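Post-proline cleaving enzyme (Rickettsia typhi, PDB 4HVT) probably acts as a serine endopeptidase of the prolyl oligopeptidase family, cleaving oligopeptides on the carboxyl side of proline. Local coordinates at residues 307-310 with 315-318; 158-163 with 167-172; 36-41 with 656-661; 451-454 with 460-463; 206-209 with 215-218. All coordinates share one frame; numbering follows the deposited sequence.

Contact 1. Residues 307-310 with 315-318; sequences RSDW and HNIK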
# COMPACT_ATOMS: atom_id res chain seq x y z
N ARG A 307 -9.03 -4.00 -17.10
CA ARG A 307 -9.52 -2.72 -16.58
C ARG A 307 -10.63 -2.15 -17.51
O ARG A 307 -11.44 -1.31 -17.08
CB ARG A 307 -8.34 -1.73 -16.47
CG ARG A 307 -8.78 -0.30 -16.21
CD ARG A 307 -7.63 0.55 -15.68
NE ARG A 307 -7.94 1.98 -15.76
CZ ARG A 307 -8.59 2.68 -14.83
NH1 ARG A 307 -9.05 2.08 -13.75
NH2 ARG A 307 -8.87 3.99 -15.04
N SER A 308 -10.59 -2.52 -18.79
CA SER A 308 -11.59 -2.12 -19.77
C SER A 308 -12.20 -3.33 -20.45
O SER A 308 -11.59 -4.42 -20.46
CB SER A 308 -10.96 -1.18 -20.81
OG SER A 308 -10.45 -0.03 -20.19
N ASP A 309 -13.38 -3.11 -21.06
CA ASP A 309 -13.98 -4.18 -21.88
C ASP A 309 -13.02 -4.55 -23.01
O ASP A 309 -12.32 -3.68 -23.54
CB ASP A 309 -15.28 -3.74 -22.55
CG ASP A 309 -16.40 -3.43 -21.59
OD1 ASP A 309 -16.35 -3.79 -20.39
OD2 ASP A 309 -17.36 -2.76 -22.10
N TRP A 310 -12.97 -5.83 -23.34
CA TRP A 310 -12.14 -6.33 -24.43
C TRP A 310 -13.02 -7.05 -25.47
O TRP A 310 -13.57 -8.09 -25.16
CB TRP A 310 -11.14 -7.32 -23.86
CG TRP A 310 -10.11 -7.83 -24.79
CD1 TRP A 310 -9.89 -7.46 -26.11
CD2 TRP A 310 -9.13 -8.82 -24.50
NE1 TRP A 310 -8.82 -8.18 -26.63
CE2 TRP A 310 -8.34 -9.01 -25.65
CE3 TRP A 310 -8.85 -9.58 -23.38
CZ2 TRP A 310 -7.26 -9.92 -25.68
CZ3 TRP A 310 -7.81 -10.47 -23.39
CH2 TRP A 310 -6.99 -10.62 -24.51
N HIS A 315 -16.60 -12.32 -28.51
CA HIS A 315 -17.01 -12.00 -27.14
C HIS A 315 -16.69 -10.56 -26.78
O HIS A 315 -15.71 -10.01 -27.25
CB HIS A 315 -16.29 -12.95 -26.18
CG HIS A 315 -16.49 -14.39 -26.53
ND1 HIS A 315 -15.63 -15.08 -27.37
CD2 HIS A 315 -17.47 -15.27 -26.20
CE1 HIS A 315 -16.07 -16.32 -27.53
NE2 HIS A 315 -17.18 -16.46 -26.83
N ASN A 316 -17.54 -9.93 -25.97
CA ASN A 316 -17.15 -8.69 -25.30
C ASN A 316 -16.85 -9.14 -23.87
O ASN A 316 -17.77 -9.52 -23.11
CB ASN A 316 -18.26 -7.61 -25.38
CG ASN A 316 -17.82 -6.24 -24.84
OD1 ASN A 316 -16.69 -5.79 -25.01
ND2 ASN A 316 -18.75 -5.56 -24.17
N ILE A 317 -15.58 -9.21 -23.54
CA ILE A 317 -15.16 -9.63 -22.20
C ILE A 317 -15.18 -8.41 -21.29
O ILE A 317 -14.44 -7.48 -21.51
CB ILE A 317 -13.76 -10.28 -22.18
CG1 ILE A 317 -13.67 -11.32 -23.31
CG2 ILE A 317 -13.50 -10.89 -20.77
CD1 ILE A 317 -12.32 -11.94 -23.51
N LYS A 318 -16.06 -8.41 -20.30
CA LYS A 318 -16.29 -7.18 -19.54
C LYS A 318 -15.12 -6.74 -18.62
O LYS A 318 -14.38 -7.57 -18.05
CB LYS A 318 -17.59 -7.31 -18.74
CG LYS A 318 -18.83 -7.55 -19.59
CD LYS A 318 -19.28 -6.35 -20.42
CE LYS A 318 -20.07 -5.34 -19.58
NZ LYS A 318 -20.22 -4.01 -20.25
O HOH W 1 -18.18 -3.09 -18.68
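Trp310 and Ile317 form an antiparallel hydrogen-bonded pair. Trp310 N donates to Ile317 O at 2.9 Å. Ile317 N returns a bond to Trp310 O at 2.8 Å. Both side chains leave the same face of this short two-stranded sheet and run side by side. The CD1 methyl of Ile317 comes within 4.2 Å of Trp310 CE3, the one apolar touch of the two side chains. Beyond it, the indole reaches Pro289 and Leu340 and meets the ring of Phe312.

Asp309 and Lys318 also lie side by side. Their direct salt bridge is long, with Asp309 OD2 3.6 Å from Lys318 NZ. A water completes the link: it donates to Asp309 OD1 at 2.6 Å and accepts from Lys318 NZ at 2.7 Å. The lysine chain bends at chi2 and chi3 (-71° and -80°), which brings the ammonium alongside the carboxylate. The backbone N of Ala319 also bonds to Asp309 OD1, and this helps to set the carboxylate. Arg307 and Ser308 anchor the incoming loop through His527 and Asp291.

The two backbone bonds therefore fix the pairing. The exposed, partly water-mediated ion pair probably adds only modest electrostatic attraction.

Contact 2. Residues 158-163 with 167-172; sequences FREWDL and DFVKNG. With EDO (1,2-ethanediol), chain B.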
# COMPACT_ATOMS: atom_id res chain seq x y z
N PHE A 158 20.22 -3.02 -2.47
CA PHE A 158 20.10 -4.40 -1.99
C PHE A 158 21.48 -4.90 -1.71
O PHE A 158 22.46 -4.32 -2.15
CB PHE A 158 19.44 -5.30 -3.03
CG PHE A 158 20.06 -5.18 -4.40
CD1 PHE A 158 21.12 -6.02 -4.76
CD2 PHE A 158 19.54 -4.32 -5.30
CE1 PHE A 158 21.70 -5.88 -6.02
CE2 PHE A 158 20.11 -4.18 -6.55
CZ PHE A 158 21.18 -5.00 -6.92
N ARG A 159 21.57 -6.01 -0.98
CA ARG A 159 22.82 -6.69 -0.76
C ARG A 159 22.57 -8.18 -0.79
O ARG A 159 21.58 -8.67 -0.22
CB ARG A 159 23.40 -6.35 0.61
CG ARG A 159 23.78 -4.92 0.81
CD ARG A 159 24.31 -4.75 2.22
NE ARG A 159 25.56 -5.45 2.44
CZ ARG A 159 26.22 -5.45 3.60
NH1 ARG A 159 25.70 -4.83 4.66
NH2 ARG A 159 27.36 -6.09 3.71
N GLU A 160 23.47 -8.91 -1.43
CA GLU A 160 23.35 -10.38 -1.48
C GLU A 160 23.77 -11.03 -0.17
O GLU A 160 24.72 -10.60 0.47
CB GLU A 160 24.26 -10.90 -2.60
CG GLU A 160 23.99 -12.35 -2.97
CD GLU A 160 24.95 -12.89 -4.00
OE1 GLU A 160 25.84 -12.16 -4.48
OE2 GLU A 160 24.80 -14.07 -4.35
N TRP A 161 23.06 -12.06 0.24
CA TRP A 161 23.17 -12.62 1.57
C TRP A 161 23.07 -14.14 1.48
O TRP A 161 22.38 -14.67 0.63
CB TRP A 161 22.06 -12.02 2.45
CG TRP A 161 22.07 -12.49 3.89
CD1 TRP A 161 22.66 -11.86 4.95
CD2 TRP A 161 21.33 -13.59 4.43
NE1 TRP A 161 22.39 -12.55 6.11
CE2 TRP A 161 21.56 -13.60 5.83
CE3 TRP A 161 20.51 -14.56 3.88
CZ2 TRP A 161 21.00 -14.56 6.69
CZ3 TRP A 161 19.97 -15.55 4.72
CH2 TRP A 161 20.20 -15.51 6.11
N ASP A 162 23.83 -14.84 2.32
CA ASP A 162 23.88 -16.29 2.26
C ASP A 162 23.38 -17.00 3.56
O ASP A 162 23.88 -16.74 4.65
CB ASP A 162 25.27 -16.76 1.95
CG ASP A 162 25.32 -18.26 1.65
OD1 ASP A 162 25.40 -19.03 2.62
OD2 ASP A 162 25.29 -18.68 0.44
N LEU A 163 22.44 -17.89 3.39
CA LEU A 163 21.75 -18.58 4.54
C LEU A 163 22.65 -19.55 5.30
O LEU A 163 22.52 -19.65 6.54
CB LEU A 163 20.50 -19.31 4.03
CG LEU A 163 19.64 -20.10 5.02
CD1 LEU A 163 19.13 -19.14 6.08
CD2 LEU A 163 18.51 -20.77 4.27
N ASP A 167 25.15 -14.49 6.72
CA ASP A 167 25.85 -13.22 6.55
C ASP A 167 25.82 -12.78 5.10
O ASP A 167 25.56 -13.60 4.20
CB ASP A 167 27.33 -13.36 6.99
CG ASP A 167 27.99 -12.04 7.34
OD1 ASP A 167 27.33 -11.00 7.43
OD2 ASP A 167 29.21 -12.05 7.58
N PHE A 168 26.11 -11.49 4.90
CA PHE A 168 26.24 -10.93 3.57
C PHE A 168 27.41 -11.58 2.82
O PHE A 168 28.43 -12.00 3.39
CB PHE A 168 26.32 -9.38 3.62
CG PHE A 168 25.06 -8.78 4.15
CD1 PHE A 168 23.94 -8.72 3.36
CD2 PHE A 168 24.94 -8.42 5.49
CE1 PHE A 168 22.75 -8.19 3.83
CE2 PHE A 168 23.73 -7.95 5.99
CZ PHE A 168 22.63 -7.84 5.13
N VAL A 169 27.24 -11.70 1.51
CA VAL A 169 28.24 -12.31 0.67
C VAL A 169 29.32 -11.26 0.38
O VAL A 169 29.03 -10.23 -0.24
CB VAL A 169 27.60 -12.79 -0.65
CG1 VAL A 169 28.69 -13.28 -1.60
CG2 VAL A 169 26.53 -13.85 -0.43
N LYS A 170 30.55 -11.53 0.83
CA LYS A 170 31.71 -10.66 0.50
C LYS A 170 31.84 -10.48 -1.02
O LYS A 170 31.97 -11.47 -1.72
CB LYS A 170 33.01 -11.30 1.04
N ASN A 171 31.76 -9.24 -1.50
CA ASN A 171 31.83 -8.90 -2.95
C ASN A 171 30.66 -9.46 -3.77
O ASN A 171 30.78 -9.61 -5.00
CB ASN A 171 33.18 -9.31 -3.59
CG ASN A 171 34.37 -8.79 -2.81
OD1 ASN A 171 34.41 -7.62 -2.47
ND2 ASN A 171 35.28 -9.67 -2.45
N GLY A 172 29.54 -9.76 -3.11
CA GLY A 172 28.35 -10.23 -3.79
C GLY A 172 27.60 -9.12 -4.48
O GLY A 172 28.04 -7.97 -4.46
C1 EDO B . 28.76 -9.40 -7.82
O1 EDO B . 29.82 -10.37 -7.93
C2 EDO B . 28.71 -8.59 -9.11
O2 EDO B . 29.91 -7.80 -9.13
O HOH W 2 26.69 -8.81 -0.70
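Arg159 lays its guanidinium flat on the ring of Phe168. The centres are 3.9 Å apart and the planes differ by 13°, so this is both a stack and a cation-pi contact. Arg159 CZ sits toward the rim of the ring, and NH2 reaches back to Phe168 CB at 3.5 Å. The bend at chi3 (67°) turns the guanidinium across the ring.

The opposite face of Phe168 receives the edge of Trp161. Trp161 CD1 lies over the ring centre, 3.7 Å from Phe168 CD1, in an edge-to-face pair with planes at 73°. Asp167 O lies over a face of the indole.

Trp161 and Phe168 are a non-hydrogen-bonded pair, bracketed by backbone bonds. Val169 N donates to Glu160 O at 2.9 Å, and Asp162 N to Asp167 O at 2.8 Å. A water joins Glu160 O to Val169 O. The type II turn from Val169 to Gly172 brings Gly172 CA to 3.2 Å from Glu160 OE1. Phe173 N bonds that oxygen, while OE2 pairs with Arg143 and Arg223.

This hairpin belongs to the propeller domain. Phe168, held between a cation and an indole edge, probably gains both electrostatic and dispersion energy.

Contact 3. Residues 36-41 with 656-661; sequences LEWAKE and HGRIFE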
# COMPACT_ATOMS: atom_id res chain seq x y z
N LEU A 36 13.71 23.29 6.98
CA LEU A 36 13.90 22.33 8.10
C LEU A 36 13.79 22.97 9.48
O LEU A 36 13.17 22.40 10.39
CB LEU A 36 15.25 21.61 7.99
CG LEU A 36 15.43 20.81 6.71
CD1 LEU A 36 16.87 20.33 6.60
CD2 LEU A 36 14.44 19.65 6.64
N GLU A 37 14.35 24.16 9.63
CA GLU A 37 14.25 24.90 10.87
C GLU A 37 12.79 25.31 11.16
O GLU A 37 12.30 25.10 12.26
CB GLU A 37 15.16 26.13 10.86
N TRP A 38 12.12 25.85 10.15
CA TRP A 38 10.73 26.27 10.23
C TRP A 38 9.90 25.07 10.67
O TRP A 38 9.14 25.15 11.62
CB TRP A 38 10.27 26.82 8.84
CG TRP A 38 8.81 27.25 8.77
CD1 TRP A 38 8.34 28.48 8.99
CD2 TRP A 38 7.68 26.45 8.40
NE1 TRP A 38 6.98 28.52 8.81
CE2 TRP A 38 6.54 27.27 8.47
CE3 TRP A 38 7.53 25.11 8.04
CZ2 TRP A 38 5.26 26.81 8.18
CZ3 TRP A 38 6.27 24.65 7.75
CH2 TRP A 38 5.14 25.50 7.83
N ALA A 39 10.09 23.95 9.97
CA ALA A 39 9.37 22.74 10.26
C ALA A 39 9.65 22.18 11.66
O ALA A 39 8.70 21.77 12.32
CB ALA A 39 9.63 21.69 9.18
N LYS A 40 10.93 22.10 12.06
CA LYS A 40 11.34 21.65 13.43
C LYS A 40 10.67 22.42 14.54
O LYS A 40 10.20 21.84 15.53
CB LYS A 40 12.87 21.74 13.59
N GLU A 41 10.61 23.74 14.36
CA GLU A 41 10.00 24.63 15.36
C GLU A 41 8.51 24.38 15.51
O GLU A 41 8.00 24.31 16.61
CB GLU A 41 10.26 26.11 15.05
CG GLU A 41 11.43 26.65 15.84
CD GLU A 41 12.62 25.70 15.76
OE1 GLU A 41 12.90 25.02 16.79
OE2 GLU A 41 13.24 25.61 14.68
N HIS A 656 3.53 19.72 0.19
CA HIS A 656 2.07 19.76 0.33
C HIS A 656 1.61 20.04 1.75
O HIS A 656 0.73 20.86 1.98
CB HIS A 656 1.41 18.48 -0.21
CG HIS A 656 1.70 18.22 -1.64
ND1 HIS A 656 0.99 18.81 -2.66
CD2 HIS A 656 2.62 17.41 -2.25
CE1 HIS A 656 1.46 18.38 -3.83
NE2 HIS A 656 2.47 17.57 -3.60
N GLY A 657 2.23 19.35 2.70
CA GLY A 657 1.87 19.53 4.13
C GLY A 657 2.37 20.89 4.62
O GLY A 657 1.66 21.63 5.33
N ARG A 658 3.59 21.24 4.21
CA ARG A 658 4.21 22.47 4.63
C ARG A 658 3.40 23.67 4.18
O ARG A 658 3.08 24.55 4.99
CB ARG A 658 5.60 22.60 4.04
CG ARG A 658 6.64 21.82 4.76
CD ARG A 658 7.86 21.66 3.89
NE ARG A 658 8.96 20.99 4.55
CZ ARG A 658 10.17 20.86 4.01
NH1 ARG A 658 10.48 21.39 2.83
NH2 ARG A 658 11.11 20.21 4.70
N ILE A 659 3.05 23.74 2.89
CA ILE A 659 2.22 24.89 2.40
C ILE A 659 0.82 25.05 3.02
O ILE A 659 0.33 26.20 3.30
CB ILE A 659 2.19 24.95 0.83
CG1 ILE A 659 1.65 26.29 0.35
CG2 ILE A 659 1.36 23.84 0.14
CD1 ILE A 659 2.53 27.45 0.71
N PHE A 660 0.17 23.89 3.28
CA PHE A 660 -1.12 23.92 3.91
C PHE A 660 -0.96 24.52 5.33
O PHE A 660 -1.74 25.32 5.70
CB PHE A 660 -1.66 22.53 3.97
CG PHE A 660 -3.12 22.44 4.29
CD1 PHE A 660 -4.04 23.26 3.68
CD2 PHE A 660 -3.57 21.38 5.08
CE1 PHE A 660 -5.37 23.14 3.95
CE2 PHE A 660 -4.89 21.24 5.33
CZ PHE A 660 -5.81 22.12 4.73
N GLU A 661 0.02 24.03 6.09
CA GLU A 661 0.33 24.60 7.43
C GLU A 661 0.64 26.10 7.32
O GLU A 661 0.17 26.92 8.10
CB GLU A 661 1.52 23.88 8.03
CG GLU A 661 2.15 24.45 9.30
CD GLU A 661 1.20 24.50 10.50
OE1 GLU A 661 -0.00 24.11 10.44
OE2 GLU A 661 1.65 25.04 11.54
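Trp38 meets helix 655-664 through the far end of its six-membered ring. Its CH2 atom lies 3.5 Å from Glu661 CG and 3.6 Å from the carbonyl oxygen of Arg658. CZ3 adds a looser touch on Arg658 CG at 4.1 Å. With CG anti to the backbone N (chi1 178°), the indole reaches out across the gap between the helices. Trp38 and Arg658 slide past each other in opposite directions, their ring and guanidinium planes 79° apart.

This is the close part of the contact. The backbones stay well separated: the short helix axes come no nearer than 11.8 Å, with a crossing angle of 67°. Long side chains therefore bridge the space.

The Leu36 end is thinner. Its CD2 methyl lies near the guanidinium plane, at the edge, 3.9 Å from Arg658 NH2. Glu41, further along the helix, is exposed and does not reach helix 655-664.

The charged ends are satisfied by neighbours. Arg658 pairs with Glu676 and bonds to the carbonyls of Leu27, Glu29 and Ala30. Glu661 forms a salt bridge with Arg42 and a hydrogen bond with Thr672.

Helix 34-51, near the N terminus, thus packs on a helix of the catalytic domain. Strand 672-677 lies beside both: Ala39 and Glu661 each touch Phe674. Strand 640-646 lies against Arg658 and Glu661, and Phe26 meets Trp38 edge to face.

Contact 4. Residues 451-454 with 460-463; sequences QKEA and VKIP. With EDO (1,2-ethanediol), chain D.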
# COMPACT_ATOMS: atom_id res chain seq x y z
N GLN A 451 -22.43 -3.35 8.32
CA GLN A 451 -22.22 -2.88 6.94
C GLN A 451 -23.45 -2.16 6.47
O GLN A 451 -24.55 -2.72 6.51
CB GLN A 451 -21.87 -4.04 6.01
CG GLN A 451 -21.67 -3.60 4.60
CD GLN A 451 -21.16 -4.69 3.70
OE1 GLN A 451 -20.83 -5.82 4.15
NE2 GLN A 451 -21.11 -4.38 2.40
N LYS A 452 -23.31 -0.89 6.18
CA LYS A 452 -24.38 -0.03 5.86
C LYS A 452 -24.15 0.64 4.49
O LYS A 452 -23.12 0.42 3.86
CB LYS A 452 -24.50 1.01 7.00
CG LYS A 452 -24.92 0.42 8.35
CD LYS A 452 -24.86 1.44 9.47
CE LYS A 452 -26.05 2.39 9.44
NZ LYS A 452 -27.17 1.87 10.26
N GLU A 453 -25.15 1.37 4.02
CA GLU A 453 -25.03 2.19 2.79
C GLU A 453 -25.60 3.58 2.93
O GLU A 453 -26.61 3.79 3.53
CB GLU A 453 -25.71 1.54 1.62
CG GLU A 453 -25.15 0.15 1.30
CD GLU A 453 -25.78 -0.46 0.05
OE1 GLU A 453 -26.98 -0.15 -0.20
OE2 GLU A 453 -25.05 -1.22 -0.66
N ALA A 454 -24.91 4.54 2.35
CA ALA A 454 -25.44 5.89 2.26
C ALA A 454 -25.93 6.10 0.82
O ALA A 454 -25.54 5.37 -0.07
CB ALA A 454 -24.34 6.87 2.60
N VAL A 460 -26.60 6.87 -6.24
CA VAL A 460 -25.69 5.72 -6.01
C VAL A 460 -25.46 5.42 -4.51
O VAL A 460 -25.21 6.32 -3.68
CB VAL A 460 -24.31 5.96 -6.75
CG1 VAL A 460 -23.31 4.84 -6.50
CG2 VAL A 460 -24.49 6.09 -8.27
N LYS A 461 -25.61 4.14 -4.16
CA LYS A 461 -25.31 3.64 -2.83
C LYS A 461 -23.82 3.44 -2.56
O LYS A 461 -23.11 2.75 -3.32
CB LYS A 461 -26.06 2.34 -2.54
CG LYS A 461 -27.54 2.30 -2.86
CD LYS A 461 -28.35 3.34 -2.13
CE LYS A 461 -29.83 3.11 -2.46
NZ LYS A 461 -30.70 4.21 -2.00
N ILE A 462 -23.38 3.96 -1.42
CA ILE A 462 -22.00 3.97 -1.03
C ILE A 462 -21.90 3.13 0.22
O ILE A 462 -22.50 3.48 1.23
CB ILE A 462 -21.53 5.43 -0.69
CG1 ILE A 462 -21.84 6.40 -1.84
CG2 ILE A 462 -20.05 5.48 -0.32
CD1 ILE A 462 -21.33 6.03 -3.22
N PRO A 463 -21.14 2.04 0.17
CA PRO A 463 -20.97 1.23 1.36
C PRO A 463 -20.18 1.95 2.42
O PRO A 463 -19.27 2.74 2.11
CB PRO A 463 -20.12 0.05 0.89
CG PRO A 463 -20.21 0.04 -0.58
CD PRO A 463 -20.42 1.49 -0.98
C1 EDO D . -23.46 -0.78 -3.94
O1 EDO D . -24.57 -1.47 -4.55
C2 EDO D . -22.75 0.06 -4.98
O2 EDO D . -23.61 1.09 -5.44
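The strand segments 451-454 and 461-463 run antiparallel with a marked twist, their directions 146° apart and their axes 4.4 Å apart at closest. Ala454 and Ile462 are the hydrogen-bonded pair. Ala454 N donates to Ile462 O, and Ile462 N to Ala454 O, each at 2.9 Å. Next to it, Glu453 and Pro463 form a non-hydrogen-bonded pair. CA-H...O contacts fill in between the bonds, the shortest from Glu453 CA to Ile462 O at 3.2 Å.

Glu453 and Pro463 share one face, where Pro463 packs on Trp526 and Phe522. The Glu453 chain is extended beyond CG and crosses Lys461 at about a right angle. The carboxylate meets the base of the lysine, with OE1 3.5 Å from Lys461 CB. The charges themselves stay apart: Glu453 OE1 is 6.0 Å from Lys461 NZ, which bonds to Thr455 instead. A 1,2-ethanediol, probably from the crystallisation liquor, donates through O2 to Lys461 O at 2.7 Å. Its C1 lies near Glu453 OE2.

Ala454 and Ile462 occupy the other face. Both are buried against Val545 of helix 536-551, and Ile462 also reaches Trp526.

This is a beta hairpin at the edge of the mixed eight-stranded sheet. Strand 447-455 is outermost, and strand 461-469 joins it to strand 510-514. An antiparallel start leading into parallel strands is characteristic of the alpha/beta-hydrolase fold of this family.

Contact 5. Residues 206-209 with 215-218; sequences KNEI and PNSL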
# COMPACT_ATOMS: atom_id res chain seq x y z
N LYS A 206 23.08 9.48 -13.49
CA LYS A 206 22.10 10.44 -12.95
C LYS A 206 20.84 10.65 -13.80
O LYS A 206 19.74 10.86 -13.25
CB LYS A 206 22.79 11.85 -12.83
N ASN A 207 21.01 10.66 -15.10
CA ASN A 207 19.93 10.95 -16.03
C ASN A 207 19.02 9.76 -16.38
O ASN A 207 18.07 9.94 -17.14
CB ASN A 207 20.45 11.60 -17.31
CG ASN A 207 21.19 10.64 -18.21
OD1 ASN A 207 21.74 9.64 -17.77
ND2 ASN A 207 21.21 10.94 -19.50
N GLU A 208 19.28 8.59 -15.78
CA GLU A 208 18.53 7.37 -16.12
C GLU A 208 17.28 7.28 -15.27
O GLU A 208 17.06 6.31 -14.55
CB GLU A 208 19.39 6.12 -15.97
CG GLU A 208 20.47 6.03 -17.01
CD GLU A 208 21.34 4.81 -16.88
OE1 GLU A 208 21.68 4.44 -15.72
OE2 GLU A 208 21.71 4.26 -17.95
N ILE A 209 16.46 8.33 -15.37
CA ILE A 209 15.21 8.43 -14.62
C ILE A 209 14.14 9.06 -15.52
O ILE A 209 14.45 9.78 -16.46
CB ILE A 209 15.33 9.23 -13.30
CG1 ILE A 209 15.94 10.60 -13.57
CG2 ILE A 209 16.19 8.46 -12.31
CD1 ILE A 209 15.95 11.51 -12.36
N PRO A 215 13.59 4.94 -11.94
CA PRO A 215 14.57 4.46 -12.94
C PRO A 215 13.93 4.18 -14.30
O PRO A 215 12.85 3.55 -14.36
CB PRO A 215 15.08 3.15 -12.34
CG PRO A 215 14.85 3.32 -10.84
CD PRO A 215 13.53 4.08 -10.74
N ASN A 216 14.59 4.63 -15.37
CA ASN A 216 14.10 4.40 -16.70
C ASN A 216 14.76 3.22 -17.44
O ASN A 216 14.39 2.93 -18.58
CB ASN A 216 14.23 5.66 -17.57
CG ASN A 216 15.67 5.94 -17.99
OD1 ASN A 216 16.63 5.44 -17.42
ND2 ASN A 216 15.82 6.75 -19.01
N SER A 217 15.69 2.53 -16.80
CA SER A 217 16.48 1.49 -17.52
C SER A 217 16.52 0.18 -16.81
O SER A 217 16.37 0.17 -15.59
CB SER A 217 17.90 1.98 -17.73
OG SER A 217 17.91 3.19 -18.46
N LEU A 218 16.75 -0.91 -17.54
CA LEU A 218 17.04 -2.21 -16.98
C LEU A 218 18.40 -2.61 -17.41
O LEU A 218 18.75 -2.40 -18.59
CB LEU A 218 16.03 -3.23 -17.52
CG LEU A 218 14.56 -3.05 -17.06
CD1 LEU A 218 13.62 -4.08 -17.73
CD2 LEU A 218 14.46 -3.13 -15.55
O HOH W 3 17.35 3.56 -14.65
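The carboxylate of Glu208 and the side-chain amide of Asn216 are the two flat groups. Their planes stand 63° apart, and the side chains cross at about a right angle. The amide group lies against the backbone of Glu208 and Ile209, with Asn216 CG 3.6 Å from Ile209 N. The amide is probably turned over in the model, so its individual O and N positions are doubtful.

The carboxylate ends near Ser217, with Glu208 OE2 4.0 Å from Ser217 OG. Its firm partners are outside the two segments. OE2 takes a salt bridge from Lys232 and a hydrogen bond with Tyr219. OE1 accepts from the backbone N atoms of Leu204 and His205. The extended chain beyond CG (chi2 179°) carries the buried carboxylate to these partners, which probably favour its charged form.

The backbones meet at the carbonyl of Glu208. Asn216 N donates to Glu208 O at 3.1 Å, from well above the carbonyl plane. Pro215 CA makes a CA-H...O contact with the same oxygen at 3.5 Å. A water lies 2.8 Å from Glu208 O and accepts from Ser217 N at 2.9 Å, linking the two segments. Glu208 is the centre of an inverse gamma turn, and its weak bond runs from Ile209 N to Asn207 O. Ile209 and Pro215 form a single backbone bridge.

The contact lies within the long connection between strands 197-200 and 217-222 and closes its last part, in a four-stranded antiparallel sheet of the propeller. Strand 231-235 lies alongside, with Glu235 touching Asn216 and Ser217. Leu218 packs on strand 242-247 of the next sheet.

In the fold
From the N terminus, helix 34-51 carries the first half of contact 3, whose second half comes 615 residues later. That long loop encloses all the other contacts, which follow one another in series without crossing. Contact 2 closes a hairpin in the propeller, then contact 5 closes the loop before strand 217-222, and contact 1 closes a short two-stranded hairpin. Contacts 2 and 5 lie closest, about 10 Å between nearest atoms. Contact 4 then closes the hairpin that opens the eight-stranded sheet of the hydrolase domain. Contacts 1 and 3 lie on opposite sides of the chain's centre. Contact 3 ties helix 34-51, near the N terminus, to the hydrolase domain.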